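Local coordinates for VIN1 (Oscarella pearsei, PDB 6BFI), which probably binds actin filaments and may play a role in cell-cell adhesion, as a member of the vinculin/alpha-catenin family, at residues T64-E68 against D69-E73; L122-C125 against A126-S129. One frame throughout, in Å; residues are numbered along the deposited sequence.

Contact 1: T64-E68 against D69-E73; sequences TSNDE and DFKAE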
ATOM      1  N   THR A  64       1.624  42.743  -3.615  1.00139.21           N
ATOM      2  CA  THR A  64       2.927  42.090  -3.695  1.00133.71           C
ATOM      3  C   THR A  64       3.022  41.092  -4.844  1.00125.63           C
ATOM      4  O   THR A  64       4.095  40.950  -5.440  1.00127.62           O
ATOM      5  CB  THR A  64       3.241  41.389  -2.372  1.00129.49           C
ATOM      6  OG1 THR A  64       2.276  40.356  -2.135  1.00126.83           O
ATOM      7  CG2 THR A  64       3.198  42.386  -1.222  1.00127.32           C
ATOM      8  N   SER A  65       1.936  40.393  -5.164  1.00114.86           N
ATOM      9  CA  SER A  65       1.973  39.404  -6.232  1.00108.92           C
ATOM     10  C   SER A  65       2.019  40.103  -7.591  1.00110.71           C
ATOM     11  O   SER A  65       1.913  41.328  -7.699  1.00115.39           O
ATOM     12  CB  SER A  65       0.769  38.470  -6.133  1.00102.44           C
ATOM     13  OG  SER A  65      -0.308  38.934  -6.930  1.00102.26           O
ATOM     14  N   ASN A  66       2.182  39.308  -8.653  1.00108.43           N
ATOM     15  CA  ASN A  66       2.196  39.829 -10.016  1.00115.24           C
ATOM     16  C   ASN A  66       1.333  38.983 -10.947  1.00119.75           C
ATOM     17  O   ASN A  66       1.603  38.900 -12.147  1.00122.59           O
ATOM     18  CB  ASN A  66       3.623  39.928 -10.558  1.00118.21           C
ATOM     19  CG  ASN A  66       4.151  41.356 -10.558  1.00120.87           C
ATOM     20  OD1 ASN A  66       3.599  42.236  -9.898  1.00119.00           O
ATOM     21  ND2 ASN A  66       5.228  41.588 -11.303  1.00124.60           N
ATOM     22  N   ASP A  67       0.295  38.349 -10.407  1.00121.05           N
ATOM     23  CA  ASP A  67      -0.703  37.647 -11.202  1.00124.16           C
ATOM     24  C   ASP A  67      -2.066  38.260 -10.916  1.00127.13           C
ATOM     25  O   ASP A  67      -2.471  38.370  -9.754  1.00119.75           O
ATOM     26  CB  ASP A  67      -0.706  36.142 -10.905  1.00116.26           C
ATOM     27  CG  ASP A  67      -0.842  35.836  -9.428  1.00104.00           C
ATOM     28  OD1 ASP A  67      -0.404  36.668  -8.607  1.00104.49           O
ATOM     29  OD2 ASP A  67      -1.383  34.760  -9.093  1.00 96.43           O
ATOM     30  N   GLU A  68      -2.765  38.670 -11.977  1.00142.19           N
ATOM     31  CA  GLU A  68      -4.015  39.402 -11.814  1.00146.35           C
ATOM     32  C   GLU A  68      -5.170  38.509 -11.383  1.00139.23           C
ATOM     33  O   GLU A  68      -6.188  39.024 -10.910  1.00137.71           O
ATOM     34  CB  GLU A  68      -4.374  40.123 -13.114  1.00155.06           C
ATOM     35  CG  GLU A  68      -3.380  41.200 -13.517  1.00163.09           C
ATOM     36  CD  GLU A  68      -3.440  42.420 -12.620  1.00166.80           C
ATOM     37  OE1 GLU A  68      -4.471  42.613 -11.941  1.00165.54           O
ATOM     38  OE2 GLU A  68      -2.456  43.189 -12.593  1.00170.31           O
ATOM     39  N   ASP A  69      -5.042  37.189 -11.540  1.00124.63           N
ATOM     40  CA  ASP A  69      -6.102  36.291 -11.094  1.00115.20           C
ATOM     41  C   ASP A  69      -6.252  36.329  -9.578  1.00106.04           C
ATOM     42  O   ASP A  69      -7.372  36.383  -9.057  1.00105.26           O
ATOM     43  CB  ASP A  69      -5.813  34.870 -11.573  1.00114.50           C
ATOM     44  CG  ASP A  69      -5.514  34.808 -13.058  1.00114.60           C
ATOM     45  OD1 ASP A  69      -6.219  35.485 -13.836  1.00114.18           O
ATOM     46  OD2 ASP A  69      -4.567  34.091 -13.448  1.00114.40           O
ATOM     47  N   PHE A  70      -5.130  36.307  -8.858  1.00 99.83           N
ATOM     48  CA  PHE A  70      -5.161  36.412  -7.402  1.00 93.94           C
ATOM     49  C   PHE A  70      -5.743  37.752  -6.964  1.00 93.46           C
ATOM     50  O   PHE A  70      -6.657  37.808  -6.129  1.00 83.55           O
ATOM     51  CB  PHE A  70      -3.742  36.214  -6.862  1.00 85.42           C
ATOM     52  CG  PHE A  70      -3.622  36.355  -5.375  1.00 82.89           C
ATOM     53  CD1 PHE A  70      -4.249  35.463  -4.525  1.00 79.22           C
ATOM     54  CD2 PHE A  70      -2.846  37.365  -4.828  1.00 88.52           C
ATOM     55  CE1 PHE A  70      -4.125  35.588  -3.155  1.00 77.17           C
ATOM     56  CE2 PHE A  70      -2.719  37.493  -3.459  1.00 87.38           C
ATOM     57  CZ  PHE A  70      -3.359  36.602  -2.622  1.00 78.80           C
ATOM     58  N   LYS A  71      -5.236  38.846  -7.544  1.00 95.17           N
ATOM     59  CA  LYS A  71      -5.721  40.177  -7.192  1.00 90.86           C
ATOM     60  C   LYS A  71      -7.196  40.352  -7.526  1.00 90.96           C
ATOM     61  O   LYS A  71      -7.879  41.169  -6.899  1.00 90.24           O
ATOM     62  CB  LYS A  71      -4.891  41.241  -7.910  1.00 96.65           C
ATOM     63  CG  LYS A  71      -3.405  41.174  -7.616  1.00 97.00           C
ATOM     64  CD  LYS A  71      -2.625  42.072  -8.557  1.00101.31           C
ATOM     65  CE  LYS A  71      -1.137  41.999  -8.275  1.00102.70           C
ATOM     66  NZ  LYS A  71      -0.345  42.769  -9.274  1.00111.87           N
ATOM     67  N   ALA A  72      -7.704  39.600  -8.505  1.00 93.56           N
ATOM     68  CA  ALA A  72      -9.116  39.689  -8.855  1.00 96.96           C
ATOM     69  C   ALA A  72      -9.990  38.823  -7.956  1.00 98.52           C
ATOM     70  O   ALA A  72     -11.126  39.205  -7.653  1.00 98.64           O
ATOM     71  CB  ALA A  72      -9.321  39.290 -10.318  1.00 99.12           C
ATOM     72  N   GLU A  73      -9.483  37.670  -7.515  1.00100.86           N
ATOM     73  CA  GLU A  73     -10.264  36.756  -6.690  1.00 97.34           C
ATOM     74  C   GLU A  73     -10.216  37.092  -5.206  1.00 91.12           C
ATOM     75  O   GLU A  73     -11.033  36.563  -4.444  1.00 91.05           O
ATOM     76  CB  GLU A  73      -9.778  35.317  -6.897  1.00101.92           C
ATOM     77  CG  GLU A  73      -9.993  34.777  -8.302  1.00110.33           C
ATOM     78  CD  GLU A  73      -9.262  33.470  -8.539  1.00115.98           C
ATOM     79  OE1 GLU A  73      -8.629  32.963  -7.588  1.00116.43           O
ATOM     80  OE2 GLU A  73      -9.317  32.953  -9.675  1.00119.90           O
TER
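Lys71 reaches back from the first turn of its helix across the loop that leads into it. With CG anti to the carbonyl carbon (chi1 -58°) and the rest of the chain extended, its ammonium group arrives at Ser65. There Lys71 NZ makes a weak hydrogen bond to Ser65 O at 3.1 Å. On the way, Lys71 CE passes 3.4 Å from Ser65 OG. The Glu68 chain bends at chi2 and crosses the lysine, which leaves Glu68 OE2 in a long salt bridge, 4.0 Å from Lys71 NZ. Replacing Lys71 by an alanine removes the ammonium group, and Ser65 O and the Glu68 carboxylate would probably lose this partner, leaving the loop freer to move against the helix. Ser65 OG itself donates to Asp67 OD1 at 2.8 Å and also sits at the edge of the Phe70 ring. The Asp67 carboxylate and that ring have planes 10° apart, but the carboxylate meets Phe70 at CB, with Asp67 OD2 3.6 Å from Phe70 CB. Asp67 occupies the N-cap position, but its side chain makes no capping bond; OD2 probably bonds to Ser129 instead. The loop runs from helix 41-59 into helix 68-97, whose Phe70 packs on Cys125 and Ala126 of helix 102-145.

Contact 2: L122-C125 against A126-S129; sequences LLMC and ADRS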
ATOM      1  N   LEU A 122     -10.470  32.294   1.419  1.00 67.38           N
ATOM      2  CA  LEU A 122      -9.425  33.308   1.538  1.00 66.63           C
ATOM      3  C   LEU A 122      -8.041  32.688   1.407  1.00 66.80           C
ATOM      4  O   LEU A 122      -7.188  33.196   0.669  1.00 68.60           O
ATOM      5  CB  LEU A 122      -9.558  34.043   2.871  1.00 66.17           C
ATOM      6  CG  LEU A 122      -9.944  35.518   2.790  1.00 68.98           C
ATOM      7  CD1 LEU A 122      -9.800  36.180   4.150  1.00 72.15           C
ATOM      8  CD2 LEU A 122      -9.093  36.224   1.754  1.00 68.28           C
ATOM      9  N   LEU A 123      -7.794  31.588   2.120  1.00 61.88           N
ATOM     10  CA  LEU A 123      -6.517  30.903   1.956  1.00 66.48           C
ATOM     11  C   LEU A 123      -6.427  30.168   0.621  1.00 66.46           C
ATOM     12  O   LEU A 123      -5.318  29.950   0.115  1.00 69.24           O
ATOM     13  CB  LEU A 123      -6.294  29.935   3.118  1.00 65.63           C
ATOM     14  CG  LEU A 123      -6.202  30.587   4.502  1.00 61.75           C
ATOM     15  CD1 LEU A 123      -6.337  29.552   5.610  1.00 58.32           C
ATOM     16  CD2 LEU A 123      -4.895  31.354   4.643  1.00 60.73           C
ATOM     17  N   MET A 124      -7.571  29.820   0.025  1.00 65.25           N
ATOM     18  CA  MET A 124      -7.577  28.981  -1.168  1.00 63.32           C
ATOM     19  C   MET A 124      -7.249  29.753  -2.440  1.00 67.08           C
ATOM     20  O   MET A 124      -6.720  29.160  -3.384  1.00 69.16           O
ATOM     21  CB  MET A 124      -8.930  28.286  -1.325  1.00 65.47           C
ATOM     22  CG  MET A 124      -8.945  26.864  -0.802  1.00 67.37           C
ATOM     23  SD  MET A 124      -7.576  25.878  -1.442  1.00 76.06           S
ATOM     24  CE  MET A 124      -7.907  25.915  -3.202  1.00 78.90           C
ATOM     25  N   CYS A 125      -7.563  31.048  -2.514  1.00 67.19           N
ATOM     26  CA  CYS A 125      -7.126  31.794  -3.693  1.00 77.77           C
ATOM     27  C   CYS A 125      -5.606  31.944  -3.706  1.00 79.94           C
ATOM     28  O   CYS A 125      -4.973  31.859  -4.768  1.00 74.17           O
ATOM     29  CB  CYS A 125      -7.824  33.154  -3.768  1.00 83.65           C
ATOM     30  SG  CYS A 125      -7.738  34.186  -2.292  1.00 90.94           S
ATOM     31  N   ALA A 126      -5.002  32.132  -2.529  1.00 78.23           N
ATOM     32  CA  ALA A 126      -3.546  32.136  -2.432  1.00 74.54           C
ATOM     33  C   ALA A 126      -2.968  30.773  -2.802  1.00 74.40           C
ATOM     34  O   ALA A 126      -2.009  30.682  -3.580  1.00 75.92           O
ATOM     35  CB  ALA A 126      -3.120  32.540  -1.019  1.00 72.22           C
ATOM     36  N   ASP A 127      -3.542  29.698  -2.248  1.00 70.94           N
ATOM     37  CA  ASP A 127      -3.058  28.358  -2.576  1.00 69.05           C
ATOM     38  C   ASP A 127      -3.163  28.082  -4.073  1.00 71.21           C
ATOM     39  O   ASP A 127      -2.267  27.468  -4.665  1.00 72.83           O
ATOM     40  CB  ASP A 127      -3.836  27.308  -1.780  1.00 66.13           C
ATOM     41  CG  ASP A 127      -3.277  25.906  -1.962  1.00 78.96           C
ATOM     42  OD1 ASP A 127      -2.382  25.520  -1.182  1.00 77.41           O
ATOM     43  OD2 ASP A 127      -3.730  25.191  -2.884  1.00 66.70           O
ATOM     44  N   ARG A 128      -4.251  28.536  -4.702  1.00 74.32           N
ATOM     45  CA  ARG A 128      -4.399  28.371  -6.143  1.00 76.74           C
ATOM     46  C   ARG A 128      -3.353  29.176  -6.900  1.00 77.24           C
ATOM     47  O   ARG A 128      -2.856  28.729  -7.940  1.00 79.55           O
ATOM     48  CB  ARG A 128      -5.805  28.779  -6.580  1.00 78.14           C
ATOM     49  CG  ARG A 128      -6.867  27.721  -6.348  1.00 83.75           C
ATOM     50  CD  ARG A 128      -8.218  28.192  -6.851  1.00 90.50           C
ATOM     51  NE  ARG A 128      -8.704  29.343  -6.096  1.00 95.15           N
ATOM     52  CZ  ARG A 128      -9.785  30.044  -6.416  1.00 98.73           C
ATOM     53  NH1 ARG A 128     -10.497  29.714  -7.486  1.00100.16           N
ATOM     54  NH2 ARG A 128     -10.154  31.076  -5.670  1.00 99.69           N
ATOM     55  N   SER A 129      -3.013  30.366  -6.399  1.00 77.77           N
ATOM     56  CA  SER A 129      -1.933  31.138  -7.008  1.00 81.12           C
ATOM     57  C   SER A 129      -0.624  30.357  -6.978  1.00 81.98           C
ATOM     58  O   SER A 129       0.060  30.219  -8.004  1.00 84.92           O
ATOM     59  CB  SER A 129      -1.786  32.482  -6.289  1.00 81.47           C
ATOM     60  OG  SER A 129      -0.772  33.277  -6.877  1.00 98.79           O
TER
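Leu123, Met124 and Cys125 offer their carbonyls to the amides of Asp127, Arg128 and Ser129 in regular i to i+4 helical bonds of 2.9 to 3.0 Å. Met124 O also faces the Arg128 side chain. Arg128 CG is anti to the carbonyl carbon and the chain bends at chi3 (-65°), which folds the guanidinium back along the helix. Met124 O then lies at the guanidinium edge, in its plane, and takes a weak bond from Arg128 NE at 3.4 Å. Arg128 NH2 lies 3.7 Å from Cys125 CB and forms a salt bridge with Glu73. The Met124 chain bends at chi2 and chi3. These bends bring Met124 CE to 3.8 Å from Arg128 CG, the two side chains crossing at about a right angle. Met124 also runs side by side with Asp127, its SD 4.0 Å from Asp127 CB. Leu123 turns to Leu10 and Val13 of helix 8-32, while Leu122 packs on helices 41-59 and 68-97. Apolar side chains thus join this helix to its neighbours. Asp127, Arg128 and Ser129 each have their strongest polar partner beyond this turn: Arg178, Glu73 and Asp67. The buried Asp127 carboxylate has its charge met by Arg178, which would probably favour the ionised form.

Contact 1 comes first along the chain and contact 2 follows, their centres about 10 Å apart. Contact 1 lies at the start of helix 68-97, and contact 2 lies within helix 102-145, the next helix in the chain. The two meet directly. Asp67 OD2 is 2.7 Å from Ser129 OG, a probable hydrogen bond. Glu73 OE1 and Arg128 NH2 form a salt bridge at 3.1 Å. The Phe70 ring also packs on Ala126, with Phe70 CE1 3.6 Å from Ala126 CA. Both contacts therefore belong to one interface between consecutive helices, in an all-helical protein of the vinculin family. The two polar links and the packing of the Phe70 ring join the start of helix 68-97 to helix 102-145.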